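PDB 6HWJ: glucosamine kinase from Streptacidiphilus jiangxiensis, which phosphorylates D-glucosamine at the expense of ATP in a magnesium-dependent reaction, giving D-glucosamine 6-phosphate, and acts more weakly on glucose. Local coordinates for residues 342-345 and 346-350; 421-424 and 425-429. All blocks are in the same frame, centred on the assembly; numbering follows the deposited sequence. Where two conformers were deposited one is given.

Overall arrangement
From the N terminus the chain first builds its two antiparallel sheets, then turns mainly helical. Contact 1 lies within the helix 335-356, and contact 2 lies at the start of the helix 422-431, close to the end of the modelled chain. Each contact joins neighbouring turns, so neither closes a long loop. They do not nest or cross; contact 1 is complete before contact 2 begins. Even so, their centres are about 11 Å apart. Asp347 OD1 probably hydrogen-bonds Ser427 OG, and His348 packs against Val423 and Ser427. The helix 398-416 touches both and brings in Glu409, a D-glucosamine-binding residue. Contact 2 also reaches the helix 266-284.

Contact 1: 342-345 and 346-350; sequences MTAS and LDHVG
His348 sits one helical turn beyond Ala344, and its ring faces the carbonyl oxygen of that residue. Ala344 O is 3.0 Å from the ring plane and over its centre. The same oxygen accepts the backbone hydrogen bond from His348 N at 2.9 Å. One oxygen therefore serves the main chain and also sits against one face of the imidazole. The ring is put there by chi1 of -58°, with CG trans to the carbonyl carbon. Its CE1 comes within 4.0 Å of Ala344 CB.

This is the close part of the contact. The alpha-helical ladder continues around it, with Leu346 N bonded to Met342 O, Asp347 N to Thr343 O and Val349 N to Ser345 O. Val349 CG2 rests 3.3 Å from Ser345 O.

The side of Met342 and Leu346 is looser. Leu346 CG leans on Met342 O at 3.3 Å, but the side chains themselves meet only at Met342 CG and Leu346 CD1, 4.5 Å apart. This looser side does not face solvent. Every touching residue is buried, and Val303 packs on both Met342 and Leu346.

The polar ends find partners outside the two segments. Ser345 OG bonds Val303 N. Asp347 spans two arginines, with OD1 on Arg351, one turn on in the same helix, and OD2 on Arg402 of the helix 398-416. His348 NE2 bonds Glu406 OE1, and its side chain also touches Glu409, which binds D-glucosamine. This is consistent with a second-shell place beside the sugar site. The buried carboxylate of Asp347 is probably stabilised as an anion by its arginines, while the bond to Glu406 probably holds the rotation of the imidazole beside the substrate-binding glutamate.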
ATOM      1  N   MET A 342      11.987   1.450  -0.982  1.00 27.18           N
ATOM      2  CA  MET A 342      12.370   0.507  -2.030  1.00 28.11           C
ATOM      3  C   MET A 342      13.853   0.164  -1.964  1.00 26.03           C
ATOM      4  O   MET A 342      14.215  -1.006  -2.102  1.00 27.07           O
ATOM      5  CB  MET A 342      12.002   1.058  -3.412  1.00 27.19           C
ATOM      6  CG  MET A 342      12.162   0.050  -4.535  1.00 30.13           C
ATOM      7  SD  MET A 342      11.207  -1.468  -4.270  1.00 29.80           S
ATOM      8  CE  MET A 342       9.535  -0.877  -4.521  1.00 25.79           C
ATOM      9  N   THR A 343      14.728   1.145  -1.715  1.00 28.04           N
ATOM     10  CA  THR A 343      16.155   0.830  -1.658  1.00 30.42           C
ATOM     11  C   THR A 343      16.464  -0.038  -0.441  1.00 27.76           C
ATOM     12  O   THR A 343      17.295  -0.946  -0.524  1.00 28.10           O
ATOM     13  CB  THR A 343      17.022   2.097  -1.628  1.00 30.97           C
ATOM     14  OG1 THR A 343      16.673   2.901  -0.496  1.00 29.82           O
ATOM     15  CG2 THR A 343      16.846   2.907  -2.903  1.00 34.65           C
ATOM     16  N   ALA A 344      15.832   0.248   0.705  1.00 27.34           N
ATOM     17  CA  ALA A 344      15.950  -0.651   1.847  1.00 25.39           C
ATOM     18  C   ALA A 344      15.471  -2.061   1.477  1.00 27.27           C
ATOM     19  O   ALA A 344      16.133  -3.060   1.782  1.00 26.20           O
ATOM     20  CB  ALA A 344      15.135  -0.120   3.025  1.00 24.95           C
ATOM     21  N   SER A 345      14.303  -2.153   0.831  1.00 25.69           N
ATOM     22  CA  SER A 345      13.758  -3.447   0.438  1.00 27.23           C
ATOM     23  C   SER A 345      14.728  -4.219  -0.465  1.00 26.18           C
ATOM     24  O   SER A 345      14.913  -5.429  -0.297  1.00 25.67           O
ATOM     25  CB  SER A 345      12.419  -3.240  -0.271  1.00 32.69           C
ATOM     26  OG  SER A 345      11.734  -4.460  -0.445  1.00 39.03           O
ATOM     27  N   LEU A 346      15.368  -3.533  -1.408  1.00 26.73           N
ATOM     28  CA  LEU A 346      16.335  -4.188  -2.288  1.00 28.94           C
ATOM     29  C   LEU A 346      17.528  -4.707  -1.500  1.00 29.55           C
ATOM     30  O   LEU A 346      18.003  -5.826  -1.733  1.00 28.63           O
ATOM     31  CB  LEU A 346      16.803  -3.226  -3.373  1.00 30.91           C
ATOM     32  CG  LEU A 346      15.722  -2.867  -4.411  1.00 32.02           C
ATOM     33  CD1 LEU A 346      16.176  -1.754  -5.313  1.00 31.85           C
ATOM     34  CD2 LEU A 346      15.333  -4.085  -5.225  1.00 30.28           C
ATOM     35  N   ASP A 347      18.043  -3.898  -0.573  1.00 29.98           N
ATOM     36  CA  ASP A 347      19.080  -4.377   0.337  1.00 29.76           C
ATOM     37  C   ASP A 347      18.621  -5.648   1.050  1.00 25.20           C
ATOM     38  O   ASP A 347      19.351  -6.649   1.109  1.00 24.84           O
ATOM     39  CB  ASP A 347      19.411  -3.264   1.334  1.00 28.65           C
ATOM     40  CG  ASP A 347      20.584  -3.589   2.215  1.00 30.38           C
ATOM     41  OD1 ASP A 347      20.604  -4.668   2.825  1.00 35.98           O
ATOM     42  OD2 ASP A 347      21.488  -2.754   2.312  1.00 35.37           O
ATOM     43  N   HIS A 348      17.408  -5.628   1.585  1.00 22.78           N
ATOM     44  CA  HIS A 348      16.898  -6.764   2.362  1.00 27.06           C
ATOM     45  C   HIS A 348      16.745  -8.029   1.506  1.00 27.96           C
ATOM     46  O   HIS A 348      16.954  -9.147   2.009  1.00 23.03           O
ATOM     47  CB  HIS A 348      15.582  -6.387   3.007  1.00 26.87           C
ATOM     48  CG  HIS A 348      15.686  -5.193   3.905  1.00 25.79           C
ATOM     49  ND1 HIS A 348      14.589  -4.489   4.350  1.00 28.53           N
ATOM     50  CD2 HIS A 348      16.767  -4.559   4.411  1.00 27.14           C
ATOM     51  CE1 HIS A 348      14.992  -3.482   5.108  1.00 24.59           C
ATOM     52  NE2 HIS A 348      16.309  -3.513   5.177  1.00 28.23           N
ATOM     53  N   VAL A 349      16.354  -7.867   0.243  1.00 27.19           N
ATOM     54  CA  VAL A 349      16.305  -8.993  -0.682  1.00 27.41           C
ATOM     55  C   VAL A 349      17.653  -9.682  -0.739  1.00 24.62           C
ATOM     56  O   VAL A 349      17.741 -10.907  -0.673  1.00 26.30           O
ATOM     57  CB  VAL A 349      15.859  -8.526  -2.082  1.00 27.11           C
ATOM     58  CG1 VAL A 349      16.090  -9.628  -3.120  1.00 29.86           C
ATOM     59  CG2 VAL A 349      14.391  -8.148  -2.062  1.00 29.66           C
ATOM     60  N   GLY A 350      18.717  -8.899  -0.861  1.00 26.59           N
ATOM     61  CA  GLY A 350      20.045  -9.460  -0.875  1.00 27.00           C
ATOM     62  C   GLY A 350      20.381 -10.171   0.415  1.00 27.13           C
ATOM     63  O   GLY A 350      20.987 -11.245   0.398  1.00 27.01           O
TER

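Contact 2: 421-424 and 425-429; sequences VYVP and DLSLT
Leu426 reaches back across one turn of the alpha-helix 422-431 to the edge of the Tyr422 ring. Its CD1 lies near the ring plane, 4.1 Å from Tyr422 CD2. Tyr422 holds CG between its backbone N and carbonyl carbon, chi1 76°, while the ring also stacks with Phe355 of the helix 335-356. Leu426 keeps CG beside its own backbone N, chi1 -63°, which brings CG to 3.2 Å from Tyr422 O.

Ser427 also turns its side chain back. In the conformer given, Ser427 OG lies 2.7 Å from Val423 O, the acceptor for Ser427 N. Asp347 OD1 is a second acceptor within reach of this hydroxyl.

Leu428 folds over Pro424 O, while Pro424 packs against Tyr410 and near the D-glucosamine-binding Glu409. Asp425 turns its carboxylate away from its own backbone N, and OD1 forms a salt bridge with Arg271. These side chains join the helix to the helices 266-284, 335-356 and 398-416. One turn further on, Thr429 N and OG1 grip Asp425 O from opposite faces of its carbonyl plane, OG1 at 2.6 Å.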
ATOM      1  N   VAL A 421      16.222  -9.977  12.986  1.00 26.14           N
ATOM      2  CA  VAL A 421      17.150  -8.927  13.343  1.00 29.46           C
ATOM      3  C   VAL A 421      18.410  -8.938  12.485  1.00 29.37           C
ATOM      4  O   VAL A 421      19.112  -7.922  12.432  1.00 28.54           O
ATOM      5  CB  VAL A 421      17.550  -8.995  14.844  1.00 31.39           C
ATOM      6  CG1 VAL A 421      16.337  -8.754  15.741  1.00 29.18           C
ATOM      7  CG2 VAL A 421      18.213 -10.337  15.178  1.00 31.59           C
ATOM      8  N   TYR A 422      18.731 -10.065  11.818  1.00 25.40           N
ATOM      9  CA  TYR A 422      19.953 -10.099  11.021  1.00 28.04           C
ATOM     10  C   TYR A 422      19.878  -9.141   9.833  1.00 25.99           C
ATOM     11  O   TYR A 422      20.911  -8.644   9.381  1.00 28.97           O
ATOM     12  CB  TYR A 422      20.272 -11.509  10.504  1.00 26.40           C
ATOM     13  CG  TYR A 422      19.429 -11.955   9.346  1.00 30.53           C
ATOM     14  CD1 TYR A 422      18.193 -12.571   9.548  1.00 30.36           C
ATOM     15  CD2 TYR A 422      19.867 -11.774   8.031  1.00 30.06           C
ATOM     16  CE1 TYR A 422      17.422 -12.989   8.478  1.00 30.03           C
ATOM     17  CE2 TYR A 422      19.118 -12.179   6.970  1.00 26.51           C
ATOM     18  CZ  TYR A 422      17.896 -12.797   7.185  1.00 29.81           C
ATOM     19  OH  TYR A 422      17.147 -13.199   6.105  1.00 28.94           O
ATOM     20  N   VAL A 423      18.677  -8.874   9.328  1.00 24.40           N
ATOM     21  CA  VAL A 423      18.496  -8.040   8.142  1.00 25.34           C
ATOM     22  C   VAL A 423      18.949  -6.616   8.455  1.00 26.48           C
ATOM     23  O   VAL A 423      19.872  -6.116   7.789  1.00 27.97           O
ATOM     24  CB  VAL A 423      17.046  -8.108   7.640  1.00 26.88           C
ATOM     25  CG1 VAL A 423      16.811  -7.158   6.466  1.00 24.29           C
ATOM     26  CG2 VAL A 423      16.716  -9.535   7.198  1.00 28.72           C
ATOM     27  N   PRO A 424      18.370  -5.916   9.440  1.00 27.77           N
ATOM     28  CA  PRO A 424      18.869  -4.558   9.721  1.00 29.47           C
ATOM     29  C   PRO A 424      20.282  -4.549  10.260  1.00 29.00           C
ATOM     30  O   PRO A 424      21.019  -3.584  10.024  1.00 29.39           O
ATOM     31  CB  PRO A 424      17.857  -4.006  10.744  1.00 28.98           C
ATOM     32  CG  PRO A 424      17.269  -5.224  11.391  1.00 27.42           C
ATOM     33  CD  PRO A 424      17.189  -6.249  10.268  1.00 26.29           C
ATOM     34  N   ASP A 425      20.693  -5.595  10.991  1.00 28.24           N
ATOM     35  CA  ASP A 425      22.058  -5.653  11.483  1.00 30.28           C
ATOM     36  C   ASP A 425      23.054  -5.619  10.324  1.00 32.79           C
ATOM     37  O   ASP A 425      24.008  -4.827  10.332  1.00 33.76           O
ATOM     38  CB  ASP A 425      22.254  -6.906  12.333  1.00 33.13           C
ATOM     39  CG  ASP A 425      23.667  -7.019  12.887  1.00 32.74           C
ATOM     40  OD1 ASP A 425      24.079  -6.125  13.644  1.00 33.78           O
ATOM     41  OD2 ASP A 425      24.362  -8.014  12.555  1.00 34.37           O
ATOM     42  N   LEU A 426      22.847  -6.465   9.318  1.00 31.02           N
ATOM     43  CA  LEU A 426      23.782  -6.507   8.198  1.00 30.61           C
ATOM     44  C   LEU A 426      23.604  -5.288   7.300  1.00 28.87           C
ATOM     45  O   LEU A 426      24.584  -4.749   6.790  1.00 30.77           O
ATOM     46  CB  LEU A 426      23.601  -7.804   7.415  1.00 30.97           C
ATOM     47  CG  LEU A 426      23.914  -9.068   8.233  1.00 35.54           C
ATOM     48  CD1 LEU A 426      23.615 -10.337   7.441  1.00 35.60           C
ATOM     49  CD2 LEU A 426      25.366  -9.076   8.727  1.00 35.15           C
ATOM     50  N   SER A 427      22.365  -4.823   7.115  1.00 26.21           N
ATOM     51  CA  SER A 427      22.133  -3.620   6.322  0.59 28.87           C
ATOM     52  C   SER A 427      22.863  -2.423   6.920  1.00 29.46           C
ATOM     53  O   SER A 427      23.605  -1.717   6.226  1.00 28.53           O
ATOM     54  CB  SER A 427      20.633  -3.325   6.237  0.59 29.66           C
ATOM     55  OG  SER A 427      19.925  -4.424   5.741  0.59 29.98           O
ATOM     56  N   LEU A 428      22.668  -2.182   8.229  1.00 29.37           N
ATOM     57  CA  LEU A 428      23.296  -1.038   8.880  1.00 30.99           C
ATOM     58  C   LEU A 428      24.803  -1.198   8.959  1.00 33.74           C
ATOM     59  O   LEU A 428      25.530  -0.200   8.926  1.00 35.43           O
ATOM     60  CB  LEU A 428      22.737  -0.823  10.284  1.00 31.09           C
ATOM     61  CG  LEU A 428      21.326  -0.245  10.352  1.00 31.81           C
ATOM     62  CD1 LEU A 428      20.778  -0.350  11.766  1.00 34.50           C
ATOM     63  CD2 LEU A 428      21.309   1.203   9.883  1.00 31.63           C
ATOM     64  N   THR A 429      25.287  -2.435   9.085  1.00 34.48           N
ATOM     65  CA  THR A 429      26.723  -2.680   9.059  1.00 37.34           C
ATOM     66  C   THR A 429      27.345  -2.129   7.783  1.00 37.46           C
ATOM     67  O   THR A 429      28.413  -1.518   7.831  1.00 37.11           O
ATOM     68  CB  THR A 429      27.015  -4.177   9.204  1.00 37.43           C
ATOM     69  OG1 THR A 429      26.613  -4.623  10.510  1.00 35.40           O
ATOM     70  CG2 THR A 429      28.513  -4.445   9.023  1.00 39.86           C
TER